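Local coordinates for putative isocitrate dehydrogenase, NAD-dependent (Methylococcus capsulatus, PDB 6LKY), which probably catalyses the NAD-dependent oxidative decarboxylation of isocitrate with the help of a magnesium ion, and binds NAD, at residues Met211-Gln216 against Asp231-Leu236; Tyr156-Ala161 against Pro197-Asp202; Lys148-Ile153 against Leu186-Glu191. The protein carries 1 engineered substitution. All coordinates share one frame; numbering follows the deposited sequence. Where two conformers were deposited one is given.

Interaction 1. Residues Met211-Gln216 against Asp231-Leu236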
ATOM      1  N   MET A 211       0.274  -6.145   4.924  1.00 21.44           N
ATOM      2  CA  MET A 211       0.887  -6.711   6.130  1.00 20.77           C
ATOM      3  C   MET A 211       1.504  -8.078   5.832  1.00 18.09           C
ATOM      4  O   MET A 211       2.659  -8.351   6.186  1.00 21.59           O
ATOM      5  CB  MET A 211      -0.160  -6.817   7.244  1.00 27.94           C
ATOM      6  CG  MET A 211       0.292  -7.570   8.509  1.00 23.88           C
ATOM      7  SD  MET A 211       0.200  -9.373   8.312  1.00 30.53           S
ATOM      8  CE  MET A 211      -1.586  -9.636   8.145  1.00 28.89           C
ATOM      9  N   GLN A 212       0.756  -8.930   5.127  1.00 23.23           N
ATOM     10  CA  GLN A 212       1.225 -10.281   4.827  1.00 25.05           C
ATOM     11  C   GLN A 212       2.444 -10.248   3.915  1.00 28.60           C
ATOM     12  O   GLN A 212       3.375 -11.048   4.084  1.00 24.96           O
ATOM     13  CB  GLN A 212       0.089 -11.096   4.193  1.00 21.94           C
ATOM     14  CG  GLN A 212      -0.932 -11.618   5.232  1.00 30.24           C
ATOM     15  CD  GLN A 212      -2.308 -11.985   4.639  1.00 46.29           C
ATOM     16  OE1 GLN A 212      -2.434 -12.232   3.439  1.00 42.42           O
ATOM     17  NE2 GLN A 212      -3.346 -12.012   5.493  1.00 39.24           N
ATOM     18  N   MET A 213       2.482  -9.299   2.978  1.00 24.10           N
ATOM     19  CA  MET A 213       3.640  -9.191   2.097  1.00 27.60           C
ATOM     20  C   MET A 213       4.887  -8.791   2.870  1.00 25.38           C
ATOM     21  O   MET A 213       5.984  -9.298   2.587  1.00 25.90           O
ATOM     22  CB  MET A 213       3.373  -8.193   0.978  1.00 28.48           C
ATOM     23  CG  MET A 213       2.405  -8.713  -0.056  1.00 35.24           C
ATOM     24  SD  MET A 213       2.220  -7.589  -1.456  1.00 44.32           S
ATOM     25  CE  MET A 213       3.876  -7.756  -2.161  1.00 34.26           C
ATOM     26  N   VAL A 214       4.767  -7.894   3.854  0.60 22.22           N
ATOM     27  CA  VAL A 214       6.007  -7.557   4.567  0.60 25.54           C
ATOM     28  C   VAL A 214       6.423  -8.666   5.544  0.60 28.66           C
ATOM     29  O   VAL A 214       7.615  -8.805   5.846  0.60 27.80           O
ATOM     30  CB  VAL A 214       5.938  -6.204   5.302  0.60 25.93           C
ATOM     31  CG1 VAL A 214       5.752  -5.064   4.319  0.60 32.79           C
ATOM     32  CG2 VAL A 214       4.864  -6.201   6.376  0.60 21.81           C
ATOM     33  N   MET A 215       5.479  -9.466   6.054  1.00 24.40           N
ATOM     34  CA  MET A 215       5.851 -10.464   7.059  1.00 29.29           C
ATOM     35  C   MET A 215       6.246 -11.832   6.496  1.00 27.28           C
ATOM     36  O   MET A 215       7.078 -12.523   7.087  1.00 33.46           O
ATOM     37  CB  MET A 215       4.702 -10.670   8.035  1.00 25.94           C
ATOM     38  CG  MET A 215       4.417  -9.427   8.827  1.00 28.33           C
ATOM     39  SD  MET A 215       3.211  -9.702  10.110  1.00 31.91           S
ATOM     40  CE  MET A 215       4.243 -10.504  11.344  1.00 31.08           C
ATOM     41  N   GLN A 216       5.680 -12.222   5.379  1.00 29.96           N
ATOM     42  CA  GLN A 216       5.660 -13.481   4.652  1.00 32.21           C
ATOM     43  C   GLN A 216       5.357 -13.433   3.171  1.00 30.39           C
ATOM     44  O   GLN A 216       4.401 -14.055   2.693  1.00 32.43           O
ATOM     45  CB  GLN A 216       4.736 -14.409   5.390  1.00 41.01           C
ATOM     46  CG  GLN A 216       4.979 -15.859   5.198  1.00 57.98           C
ATOM     47  CD  GLN A 216       4.220 -16.637   6.182  1.00 81.25           C
ATOM     48  OE1 GLN A 216       3.082 -16.884   5.985  1.00 88.02           O
ATOM     49  NE2 GLN A 216       5.059 -17.505   6.906  1.00 78.56           N
ATOM     50  N   ASP A 231       0.000  -0.803  -8.446  1.00 24.02           N
ATOM     51  CA  ASP A 231       1.114   0.134  -8.286  1.00 24.20           C
ATOM     52  C   ASP A 231       1.725   0.048  -6.882  1.00 22.66           C
ATOM     53  O   ASP A 231       2.946  -0.138  -6.714  1.00 26.88           O
ATOM     54  CB  ASP A 231       0.602   1.547  -8.583  1.00 28.60           C
ATOM     55  CG  ASP A 231       1.638   2.615  -8.340  1.00 31.82           C
ATOM     56  OD1 ASP A 231       2.797   2.457  -8.787  1.00 34.05           O
ATOM     57  OD2 ASP A 231       1.284   3.614  -7.693  1.00 35.75           O
ATOM     58  N   ILE A 232       0.876   0.122  -5.859  1.00 21.41           N
ATOM     59  CA  ILE A 232       1.373   0.174  -4.485  1.00 21.60           C
ATOM     60  C   ILE A 232       2.025  -1.152  -4.098  1.00 26.52           C
ATOM     61  O   ILE A 232       3.125  -1.186  -3.524  1.00 25.45           O
ATOM     62  CB  ILE A 232       0.225   0.541  -3.523  1.00 22.95           C
ATOM     63  CG1 ILE A 232      -0.240   1.980  -3.746  1.00 23.72           C
ATOM     64  CG2 ILE A 232       0.640   0.331  -2.064  1.00 17.07           C
ATOM     65  CD1 ILE A 232      -1.531   2.316  -2.992  1.00 22.43           C
ATOM     66  N   LEU A 233       1.359  -2.264  -4.414  1.00 26.81           N
ATOM     67  CA  LEU A 233       1.846  -3.581  -4.015  1.00 28.29           C
ATOM     68  C   LEU A 233       3.136  -3.944  -4.731  1.00 29.94           C
ATOM     69  O   LEU A 233       4.040  -4.538  -4.127  1.00 23.08           O
ATOM     70  CB  LEU A 233       0.783  -4.635  -4.302  1.00 28.88           C
ATOM     71  CG  LEU A 233      -0.186  -5.058  -3.201  1.00 37.63           C
ATOM     72  CD1 LEU A 233      -0.101  -4.196  -1.955  1.00 26.35           C
ATOM     73  CD2 LEU A 233      -1.582  -5.047  -3.770  1.00 32.65           C
ATOM     74  N   SER A 234       3.238  -3.613  -6.023  1.00 25.59           N
ATOM     75  CA  SER A 234       4.462  -3.920  -6.747  1.00 27.01           C
ATOM     76  C   SER A 234       5.631  -3.077  -6.242  1.00 30.90           C
ATOM     77  O   SER A 234       6.772  -3.559  -6.243  1.00 25.99           O
ATOM     78  CB  SER A 234       4.243  -3.755  -8.260  1.00 28.70           C
ATOM     79  OG  SER A 234       4.009  -2.407  -8.636  1.00 31.25           O
ATOM     80  N   ASP A 235       5.382  -1.841  -5.764  1.00 25.33           N
ATOM     81  CA  ASP A 235       6.490  -1.094  -5.156  1.00 23.38           C
ATOM     82  C   ASP A 235       6.875  -1.663  -3.790  1.00 25.84           C
ATOM     83  O   ASP A 235       8.057  -1.666  -3.414  1.00 24.13           O
ATOM     84  CB  ASP A 235       6.136   0.381  -5.030  1.00 21.43           C
ATOM     85  CG  ASP A 235       6.410   1.141  -6.301  1.00 40.24           C
ATOM     86  OD1 ASP A 235       6.483   0.479  -7.363  1.00 34.40           O
ATOM     87  OD2 ASP A 235       6.538   2.386  -6.240  1.00 39.78           O
ATOM     88  N   LEU A 236       5.888  -2.121  -3.022  1.00 25.12           N
ATOM     89  CA  LEU A 236       6.185  -2.847  -1.793  1.00 22.91           C
ATOM     90  C   LEU A 236       7.096  -4.049  -2.085  1.00 25.75           C
ATOM     91  O   LEU A 236       8.111  -4.265  -1.407  1.00 22.90           O
ATOM     92  CB  LEU A 236       4.861  -3.266  -1.136  1.00 20.92           C
ATOM     93  CG  LEU A 236       4.738  -3.700   0.333  1.00 23.65           C
ATOM     94  CD1 LEU A 236       3.269  -3.916   0.718  1.00 24.37           C
ATOM     95  CD2 LEU A 236       5.533  -4.968   0.626  1.00 30.08           C
TER

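Interaction 2. Residues Tyr156-Ala161 against Pro197-Asp202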
ATOM      1  N   TYR A 156      -5.972 -12.933 -17.940  1.00 27.66           N
ATOM      2  CA  TYR A 156      -4.537 -12.831 -18.186  1.00 25.22           C
ATOM      3  C   TYR A 156      -3.746 -13.393 -17.018  1.00 29.64           C
ATOM      4  O   TYR A 156      -2.737 -14.074 -17.224  1.00 31.55           O
ATOM      5  CB  TYR A 156      -4.098 -11.387 -18.453  1.00 29.83           C
ATOM      6  CG  TYR A 156      -2.622 -11.303 -18.833  1.00 22.79           C
ATOM      7  CD1 TYR A 156      -1.627 -11.404 -17.872  1.00 24.72           C
ATOM      8  CD2 TYR A 156      -2.235 -11.150 -20.156  1.00 29.16           C
ATOM      9  CE1 TYR A 156      -0.295 -11.361 -18.211  1.00 22.00           C
ATOM     10  CE2 TYR A 156      -0.899 -11.089 -20.507  1.00 23.63           C
ATOM     11  CZ  TYR A 156       0.062 -11.204 -19.531  1.00 29.65           C
ATOM     12  OH  TYR A 156       1.399 -11.152 -19.862  1.00 32.33           O
ATOM     13  N   ALA A 157      -4.171 -13.103 -15.783  1.00 24.09           N
ATOM     14  CA  ALA A 157      -3.427 -13.601 -14.628  1.00 27.22           C
ATOM     15  C   ALA A 157      -3.451 -15.131 -14.571  1.00 28.46           C
ATOM     16  O   ALA A 157      -2.424 -15.769 -14.315  1.00 23.60           O
ATOM     17  CB  ALA A 157      -3.985 -12.999 -13.330  1.00 21.16           C
ATOM     18  N   PHE A 158      -4.618 -15.738 -14.801  1.00 26.33           N
ATOM     19  CA  PHE A 158      -4.681 -17.207 -14.780  1.00 34.04           C
ATOM     20  C   PHE A 158      -3.889 -17.833 -15.933  1.00 34.13           C
ATOM     21  O   PHE A 158      -3.161 -18.820 -15.730  1.00 33.48           O
ATOM     22  CB  PHE A 158      -6.134 -17.674 -14.817  1.00 29.55           C
ATOM     23  CG  PHE A 158      -6.822 -17.619 -13.477  1.00 32.12           C
ATOM     24  CD1 PHE A 158      -6.581 -18.582 -12.520  1.00 31.79           C
ATOM     25  CD2 PHE A 158      -7.715 -16.608 -13.186  1.00 28.49           C
ATOM     26  CE1 PHE A 158      -7.224 -18.541 -11.296  1.00 28.42           C
ATOM     27  CE2 PHE A 158      -8.354 -16.553 -11.958  1.00 32.46           C
ATOM     28  CZ  PHE A 158      -8.110 -17.524 -11.016  1.00 30.67           C
ATOM     29  N   ASP A 159      -4.034 -17.291 -17.152  1.00 33.97           N
ATOM     30  CA  ASP A 159      -3.264 -17.791 -18.291  1.00 30.10           C
ATOM     31  C   ASP A 159      -1.772 -17.657 -18.037  1.00 34.79           C
ATOM     32  O   ASP A 159      -0.997 -18.562 -18.371  1.00 42.09           O
ATOM     33  CB  ASP A 159      -3.639 -17.050 -19.579  1.00 27.39           C
ATOM     34  CG  ASP A 159      -5.047 -17.348 -20.039  1.00 38.05           C
ATOM     35  OD1 ASP A 159      -5.649 -18.306 -19.518  1.00 44.99           O
ATOM     36  OD2 ASP A 159      -5.559 -16.620 -20.921  1.00 38.19           O
ATOM     37  N   TYR A 160      -1.351 -16.542 -17.430  1.00 36.22           N
ATOM     38  CA  TYR A 160       0.059 -16.349 -17.120  1.00 28.51           C
ATOM     39  C   TYR A 160       0.528 -17.371 -16.103  1.00 30.30           C
ATOM     40  O   TYR A 160       1.625 -17.922 -16.235  1.00 37.33           O
ATOM     41  CB  TYR A 160       0.302 -14.931 -16.594  1.00 33.24           C
ATOM     42  CG  TYR A 160       1.733 -14.677 -16.138  1.00 31.79           C
ATOM     43  CD1 TYR A 160       2.159 -15.023 -14.847  1.00 25.53           C
ATOM     44  CD2 TYR A 160       2.658 -14.098 -16.999  1.00 29.26           C
ATOM     45  CE1 TYR A 160       3.472 -14.807 -14.446  1.00 25.96           C
ATOM     46  CE2 TYR A 160       3.964 -13.870 -16.603  1.00 27.32           C
ATOM     47  CZ  TYR A 160       4.363 -14.223 -15.334  1.00 30.05           C
ATOM     48  OH  TYR A 160       5.657 -13.977 -14.962  1.00 36.09           O
ATOM     49  N   ALA A 161      -0.281 -17.617 -15.071  1.00 29.09           N
ATOM     50  CA  ALA A 161       0.055 -18.639 -14.083  1.00 33.85           C
ATOM     51  C   ALA A 161       0.253 -20.009 -14.738  1.00 34.93           C
ATOM     52  O   ALA A 161       1.209 -20.721 -14.415  1.00 31.69           O
ATOM     53  CB  ALA A 161      -1.029 -18.693 -13.004  1.00 28.39           C
ATOM     54  N   PRO A 197      -9.609 -24.817 -12.787  1.00 44.59           N
ATOM     55  CA  PRO A 197      -9.515 -25.656 -11.579  1.00 41.65           C
ATOM     56  C   PRO A 197      -8.108 -26.148 -11.282  1.00 39.21           C
ATOM     57  O   PRO A 197      -7.846 -26.578 -10.152  1.00 47.82           O
ATOM     58  CB  PRO A 197     -10.465 -26.820 -11.889  1.00 40.20           C
ATOM     59  CG  PRO A 197     -10.436 -26.922 -13.368  1.00 45.66           C
ATOM     60  CD  PRO A 197     -10.322 -25.508 -13.879  1.00 42.13           C
ATOM     61  N   ASP A 198      -7.200 -26.110 -12.261  1.00 37.26           N
ATOM     62  CA  ASP A 198      -5.802 -26.450 -12.015  1.00 37.25           C
ATOM     63  C   ASP A 198      -5.077 -25.387 -11.206  1.00 46.34           C
ATOM     64  O   ASP A 198      -4.006 -25.675 -10.651  1.00 32.93           O
ATOM     65  CB  ASP A 198      -5.050 -26.646 -13.338  1.00 41.78           C
ATOM     66  CG  ASP A 198      -5.307 -25.515 -14.345  1.00 39.56           C
ATOM     67  OD1 ASP A 198      -6.477 -25.151 -14.572  1.00 38.37           O
ATOM     68  OD2 ASP A 198      -4.329 -24.985 -14.916  1.00 45.81           O
ATOM     69  N   ILE A 199      -5.631 -24.176 -11.120  1.00 40.06           N
ATOM     70  CA  ILE A 199      -4.964 -23.050 -10.485  1.00 33.63           C
ATOM     71  C   ILE A 199      -5.685 -22.748  -9.183  1.00 35.94           C
ATOM     72  O   ILE A 199      -6.921 -22.695  -9.127  1.00 35.03           O
ATOM     73  CB  ILE A 199      -4.898 -21.805 -11.379  1.00 35.69           C
ATOM     74  CG1 ILE A 199      -4.376 -22.176 -12.772  1.00 33.77           C
ATOM     75  CG2 ILE A 199      -3.982 -20.762 -10.719  1.00 25.01           C
ATOM     76  CD1 ILE A 199      -2.905 -22.610 -12.789  1.00 31.85           C
ATOM     77  N   GLU A 200      -4.887 -22.559  -8.152  1.00 31.57           N
ATOM     78  CA  GLU A 200      -5.336 -22.364  -6.792  1.00 30.00           C
ATOM     79  C   GLU A 200      -5.847 -20.906  -6.749  1.00 35.95           C
ATOM     80  O   GLU A 200      -5.184 -20.008  -7.281  1.00 30.53           O
ATOM     81  CB  GLU A 200      -4.045 -22.547  -6.011  1.00 46.67           C
ATOM     82  CG  GLU A 200      -3.786 -23.998  -5.576  1.00 60.24           C
ATOM     83  CD  GLU A 200      -2.825 -24.215  -4.429  1.00 78.77           C
ATOM     84  OE1 GLU A 200      -1.782 -23.518  -4.381  1.00 74.72           O
ATOM     85  OE2 GLU A 200      -2.929 -25.317  -3.820  1.00 82.86           O
ATOM     86  N   PHE A 201      -6.998 -20.628  -6.130  1.00 31.60           N
ATOM     87  CA  PHE A 201      -7.529 -19.259  -6.137  1.00 32.21           C
ATOM     88  C   PHE A 201      -7.926 -18.808  -4.740  1.00 39.56           C
ATOM     89  O   PHE A 201      -8.665 -19.518  -4.051  1.00 37.35           O
ATOM     90  CB  PHE A 201      -8.743 -19.091  -7.077  1.00 28.55           C
ATOM     91  CG  PHE A 201      -9.284 -17.657  -7.125  1.00 34.13           C
ATOM     92  CD1 PHE A 201      -8.553 -16.637  -7.728  1.00 30.28           C
ATOM     93  CD2 PHE A 201     -10.506 -17.340  -6.542  1.00 29.57           C
ATOM     94  CE1 PHE A 201      -9.037 -15.336  -7.763  1.00 33.99           C
ATOM     95  CE2 PHE A 201     -11.007 -16.041  -6.572  1.00 31.94           C
ATOM     96  CZ  PHE A 201     -10.272 -15.031  -7.179  1.00 32.58           C
ATOM     97  N   ASP A 202      -7.441 -17.625  -4.327  1.00 30.75           N
ATOM     98  CA  ASP A 202      -7.946 -16.971  -3.124  1.00 36.01           C
ATOM     99  C   ASP A 202      -7.964 -15.450  -3.313  1.00 31.90           C
ATOM    100  O   ASP A 202      -7.614 -14.926  -4.375  1.00 27.27           O
ATOM    101  CB  ASP A 202      -7.152 -17.419  -1.882  1.00 25.66           C
ATOM    102  CG  ASP A 202      -5.686 -17.049  -1.934  1.00 35.60           C
ATOM    103  OD1 ASP A 202      -5.237 -16.338  -2.858  1.00 42.52           O
ATOM    104  OD2 ASP A 202      -4.964 -17.493  -1.021  1.00 43.95           O
TER

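Interaction 3. Residues Lys148-Ile153 against Leu186-Glu191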
ATOM      1  N   LYS A 148     -15.610  -5.854 -18.781  1.00 26.98           N
ATOM      2  CA  LYS A 148     -14.702  -6.500 -19.721  1.00 30.08           C
ATOM      3  C   LYS A 148     -13.244  -6.230 -19.363  1.00 31.86           C
ATOM      4  O   LYS A 148     -12.399  -7.120 -19.540  1.00 34.02           O
ATOM      5  CB  LYS A 148     -14.984  -6.061 -21.167  1.00 38.85           C
ATOM      6  CG  LYS A 148     -16.456  -6.069 -21.599  1.00 41.51           C
ATOM      7  CD  LYS A 148     -16.951  -7.453 -22.053  1.00 60.27           C
ATOM      8  CE  LYS A 148     -17.461  -8.307 -20.869  1.00 49.03           C
ATOM      9  NZ  LYS A 148     -18.241  -9.522 -21.299  1.00 59.83           N
ATOM     10  N   GLY A 149     -12.945  -5.060 -18.775  1.00 25.98           N
ATOM     11  CA  GLY A 149     -11.602  -4.822 -18.255  1.00 25.93           C
ATOM     12  C   GLY A 149     -11.209  -5.806 -17.171  1.00 24.36           C
ATOM     13  O   GLY A 149     -10.092  -6.347 -17.175  1.00 28.25           O
ATOM     14  N   SER A 150     -12.137  -6.083 -16.248  1.00 28.96           N
ATOM     15  CA  SER A 150     -11.865  -7.043 -15.181  1.00 31.05           C
ATOM     16  C   SER A 150     -11.678  -8.450 -15.732  1.00 27.45           C
ATOM     17  O   SER A 150     -10.759  -9.175 -15.326  1.00 29.42           O
ATOM     18  CB  SER A 150     -13.002  -7.022 -14.158  1.00 23.19           C
ATOM     19  OG  SER A 150     -13.285  -5.703 -13.766  1.00 29.82           O
ATOM     20  N   GLU A 151     -12.579  -8.866 -16.626  1.00 27.32           N
ATOM     21  CA  GLU A 151     -12.485 -10.188 -17.235  1.00 34.94           C
ATOM     22  C   GLU A 151     -11.129 -10.397 -17.884  1.00 32.21           C
ATOM     23  O   GLU A 151     -10.475 -11.429 -17.679  1.00 28.11           O
ATOM     24  CB  GLU A 151     -13.595 -10.377 -18.270  1.00 26.68           C
ATOM     25  CG  GLU A 151     -14.940 -10.738 -17.670  1.00 34.81           C
ATOM     26  CD  GLU A 151     -16.048 -10.658 -18.698  1.00 41.90           C
ATOM     27  OE1 GLU A 151     -15.712 -10.435 -19.878  1.00 50.77           O
ATOM     28  OE2 GLU A 151     -17.244 -10.804 -18.332  1.00 39.83           O
ATOM     29  N   ARG A 152     -10.686  -9.425 -18.680  1.00 25.37           N
ATOM     30  CA  ARG A 152      -9.459  -9.664 -19.423  1.00 24.68           C
ATOM     31  C   ARG A 152      -8.240  -9.660 -18.503  1.00 29.85           C
ATOM     32  O   ARG A 152      -7.341 -10.495 -18.681  1.00 25.18           O
ATOM     33  CB  ARG A 152      -9.324  -8.657 -20.572  1.00 32.07           C
ATOM     34  CG  ARG A 152      -9.180  -7.188 -20.182  1.00 30.19           C
ATOM     35  CD  ARG A 152      -9.043  -6.314 -21.440  1.00 30.34           C
ATOM     36  NE  ARG A 152      -8.940  -4.892 -21.115  1.00 27.81           N
ATOM     37  CZ  ARG A 152      -8.878  -3.922 -22.024  1.00 34.25           C
ATOM     38  NH1 ARG A 152      -8.907  -4.220 -23.316  1.00 28.94           N
ATOM     39  NH2 ARG A 152      -8.769  -2.655 -21.641  1.00 28.65           N
ATOM     40  N   ILE A 153      -8.200  -8.788 -17.477  1.00 24.72           N
ATOM     41  CA  ILE A 153      -7.014  -8.818 -16.610  1.00 24.43           C
ATOM     42  C   ILE A 153      -6.984 -10.093 -15.763  1.00 19.16           C
ATOM     43  O   ILE A 153      -5.911 -10.678 -15.537  1.00 22.33           O
ATOM     44  CB  ILE A 153      -6.888  -7.539 -15.743  1.00 25.23           C
ATOM     45  CG1 ILE A 153      -5.482  -7.462 -15.129  1.00 19.14           C
ATOM     46  CG2 ILE A 153      -7.915  -7.482 -14.607  1.00 21.32           C
ATOM     47  CD1 ILE A 153      -4.360  -7.324 -16.166  1.00 22.05           C
ATOM     48  N   LEU A 186     -13.962  -8.460  -7.694  1.00 23.52           N
ATOM     49  CA  LEU A 186     -13.896  -9.709  -6.933  1.00 26.19           C
ATOM     50  C   LEU A 186     -14.895 -10.750  -7.458  1.00 27.12           C
ATOM     51  O   LEU A 186     -14.562 -11.931  -7.615  1.00 26.87           O
ATOM     52  CB  LEU A 186     -14.160  -9.415  -5.453  1.00 23.63           C
ATOM     53  CG  LEU A 186     -14.228 -10.628  -4.519  1.00 22.29           C
ATOM     54  CD1 LEU A 186     -12.927 -11.421  -4.558  1.00 19.75           C
ATOM     55  CD2 LEU A 186     -14.536 -10.194  -3.100  1.00 23.44           C
ATOM     56  N   GLU A 187     -16.138 -10.330  -7.704  1.00 23.95           N
ATOM     57  CA  GLU A 187     -17.167 -11.254  -8.179  1.00 28.22           C
ATOM     58  C   GLU A 187     -16.783 -11.868  -9.520  1.00 32.48           C
ATOM     59  O   GLU A 187     -16.910 -13.086  -9.730  1.00 29.29           O
ATOM     60  CB  GLU A 187     -18.498 -10.514  -8.281  1.00 24.71           C
ATOM     61  CG  GLU A 187     -19.626 -11.318  -8.897  1.00 34.66           C
ATOM     62  CD  GLU A 187     -20.775 -10.428  -9.312  1.00 55.25           C
ATOM     63  OE1 GLU A 187     -21.318  -9.730  -8.424  1.00 59.02           O
ATOM     64  OE2 GLU A 187     -21.122 -10.411 -10.518  1.00 60.06           O
ATOM     65  N   ILE A 188     -16.296 -11.032 -10.442  1.00 28.39           N
ATOM     66  CA  ILE A 188     -15.841 -11.548 -11.726  1.00 27.07           C
ATOM     67  C   ILE A 188     -14.668 -12.509 -11.541  1.00 26.70           C
ATOM     68  O   ILE A 188     -14.601 -13.559 -12.197  1.00 33.42           O
ATOM     69  CB  ILE A 188     -15.496 -10.382 -12.665  1.00 22.69           C
ATOM     70  CG1 ILE A 188     -16.792  -9.695 -13.114  1.00 24.02           C
ATOM     71  CG2 ILE A 188     -14.677 -10.884 -13.820  1.00 24.66           C
ATOM     72  CD1 ILE A 188     -16.603  -8.336 -13.764  1.00 22.91           C
ATOM     73  N   GLY A 189     -13.729 -12.175 -10.648  1.00 28.62           N
ATOM     74  CA  GLY A 189     -12.614 -13.078 -10.399  1.00 24.50           C
ATOM     75  C   GLY A 189     -13.059 -14.438  -9.886  1.00 32.50           C
ATOM     76  O   GLY A 189     -12.532 -15.476 -10.303  1.00 30.87           O
ATOM     77  N   ARG A 190     -14.017 -14.449  -8.956  1.00 26.97           N
ATOM     78  CA  ARG A 190     -14.544 -15.716  -8.451  1.00 32.54           C
ATOM     79  C   ARG A 190     -15.200 -16.526  -9.560  1.00 35.52           C
ATOM     80  O   ARG A 190     -15.058 -17.754  -9.607  1.00 33.53           O
ATOM     81  CB  ARG A 190     -15.532 -15.470  -7.312  1.00 26.19           C
ATOM     82  CG  ARG A 190     -14.823 -15.024  -6.059  1.00 33.84           C
ATOM     83  CD  ARG A 190     -15.761 -14.667  -4.944  1.00 31.47           C
ATOM     84  NE  ARG A 190     -14.999 -14.531  -3.710  1.00 31.71           N
ATOM     85  CZ  ARG A 190     -15.476 -14.002  -2.591  1.00 38.67           C
ATOM     86  NH1 ARG A 190     -16.718 -13.536  -2.551  1.00 31.48           N
ATOM     87  NH2 ARG A 190     -14.708 -13.931  -1.516  1.00 38.27           N
ATOM     88  N   GLU A 191     -15.913 -15.859 -10.470  1.00 31.45           N
ATOM     89  CA  GLU A 191     -16.527 -16.602 -11.567  1.00 36.26           C
ATOM     90  C   GLU A 191     -15.462 -17.183 -12.491  1.00 34.90           C
ATOM     91  O   GLU A 191     -15.507 -18.368 -12.839  1.00 40.42           O
ATOM     92  CB  GLU A 191     -17.506 -15.709 -12.332  1.00 32.38           C
ATOM     93  CG  GLU A 191     -18.835 -15.554 -11.605  1.00 40.90           C
ATOM     94  CD  GLU A 191     -19.671 -14.370 -12.090  1.00 68.16           C
ATOM     95  OE1 GLU A 191     -20.688 -14.069 -11.425  1.00 75.04           O
ATOM     96  OE2 GLU A 191     -19.319 -13.739 -13.116  1.00 64.32           O
TER

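Interaction 1. Residues Met211-Gln216 against Asp231-Leu236
Met-213 and Leu-236 face each other across two helices, 206-215 and 227-240, that run almost parallel, their short axes 10.8 Å apart and only 12° from alignment. They follow one another in the chain with strand 222-225 between them, as in an alpha/beta layered fold. The unbranched, flexible methionine can span such a spacing, and the branched leucines meet it with their ends. Leu-236 has CG anti to its backbone N (chi1 -163°), which carries its CD2 methyl to Met-213 CB, 3.9 Å away. In the conformer given, Val-214 CG1 lies 3.7 Å from Leu-236 CD2, a detail that a second conformer of the valine makes doubtful. Toward Leu-233, the chain of Met-213 runs straight and then bends at its last torsion, so that SD sits 3.9 Å from Leu-233 CG and CE stops 3.8 Å from the backbone O of Leu-233. Ser-210 and Phe-220 pack around this apolar patch, which is the tight part of the contact. The looser side holds Gln-212 and Gln-216, which are partly exposed and take no part in the contact; Gln-212 OE1 is hydrogen-bonded to Arg-204. At the subunit interface, the buried Asp-231 makes a salt bridge through OD2 to Lys-174 of the second subunit, and Met-215 meets Gly-242 of that subunit. No hydrogen bond crosses between the two segments, which implies that they meet chiefly through apolar contacts, while the polar ends of Gln-212 and Asp-231 find partners elsewhere.

Interaction 2. Residues Tyr156-Ala161 against Pro197-Asp202
Helix 147-163 lies beside the loop that leads into strand 200-205, an edge strand of the large mixed sheet within this chain, and the two backbones are nearest at Phe-158 and Ile-199, whose CA atoms lie 7.3 Å apart. This is the helix-on-sheet packing of an alpha/beta fold, with one turn of helix laid against the start of a strand. Phe-158 holds its CG beside the backbone N (chi1 -80°), and this swings the ring toward the strand although its CB does not point there. Ile-199 meets it at the rim: CB lies in the ring plane, 3.8 Å from Phe-158 CD1. A beta-branched isoleucine suits this place, since its CG2 also reaches Ala-161 CB at 4.3 Å, where a small alanine lets the helix come near. Tyr-196 stacks on the Phe-158 ring, and Val-169 and Ala-193 also touch it. A serine in place of Phe-158 would probably leave Ile-199 and Phe-201 without the ring that joins them and open a gap beside Tyr-196. Farther along, the two phenylalanine planes stand at 40°, obliquely, and Phe-158 CZ comes to 3.4 Å from Phe-201 CD1.

Interaction 3. Residues Lys148-Ile153 against Leu186-Glu191
Helices 147-163 and 181-193 pack side by side here, and a single isoleucine of the second bridges to two successive residues of the first. Ile-188 points toward helix 147-163 and spreads its two arms along it. Its CD1 comes to 3.9 Å from Ser-150 CB, while its CG2, set anti to the backbone N, reaches Glu-151 CG, also at 3.9 Å. In Glu-151, CG sits beside the backbone N (chi1 -80°) and the chain is extended beyond it, which puts the contact at this aliphatic carbon while the carboxylate lies further out. CA atoms of Glu-151 and Ile-188 are 6.6 Å apart, a close approach consistent with the small side chain of Ser-150, whose hydroxyl is bonded to the backbone O of Thr-146, the residue just before the helix; this satisfies the hydroxyl and lets CB pack.

Both helices belong to the alpha/beta architecture of the isocitrate and isopropylmalate dehydrogenase family: strand 168-173 lies between them in the chain, and strand 200-205 follows the second. Phe-185 and Ile-192, one turn before and after on helix 181-193, extend the apolar strip toward Ser-150 and Glu-151 respectively.

At the outer edge the chemistry turns ionic. Lys-148 folds its chain over so that NZ lies 3.0 Å from Glu-151 OE1 in a salt bridge, with a weak hydrogen bond to OE2. That pairing probably eases the like charge of Glu-191, whose OE2 is 6.3 Å from Glu-151 OE2. On the other flank of helix 181-193, Arg-190 makes a salt bridge to Asp-203, and Leu-186 CD2 lies 3.9 Å above the centre of its guanidinium plane.

Overall arrangement
Interactions 2 and 3 form one continuous region, their centres 12 Å apart: both use helix 147-163, about two turns apart, and Phe-201 of interaction 2 rests on helix 181-193, its CZ 3.9 Å from Gly-189 O. Interaction 1 stands further off, about 20 Å from interaction 2 and 22 Å from interaction 3 between centres, yet strand 200-205 runs straight on into helix 206-215 and so links 197-202 to 211-216. Met-211, which takes no part in interaction 1 itself, touches NAD; the side chain of Val-214 is about 11 Å from NAD and about 5 Å from a bound acetyl group. Interactions 1 and 3 both border the second subunit, whereas interaction 2 touches no other chain of the assembly.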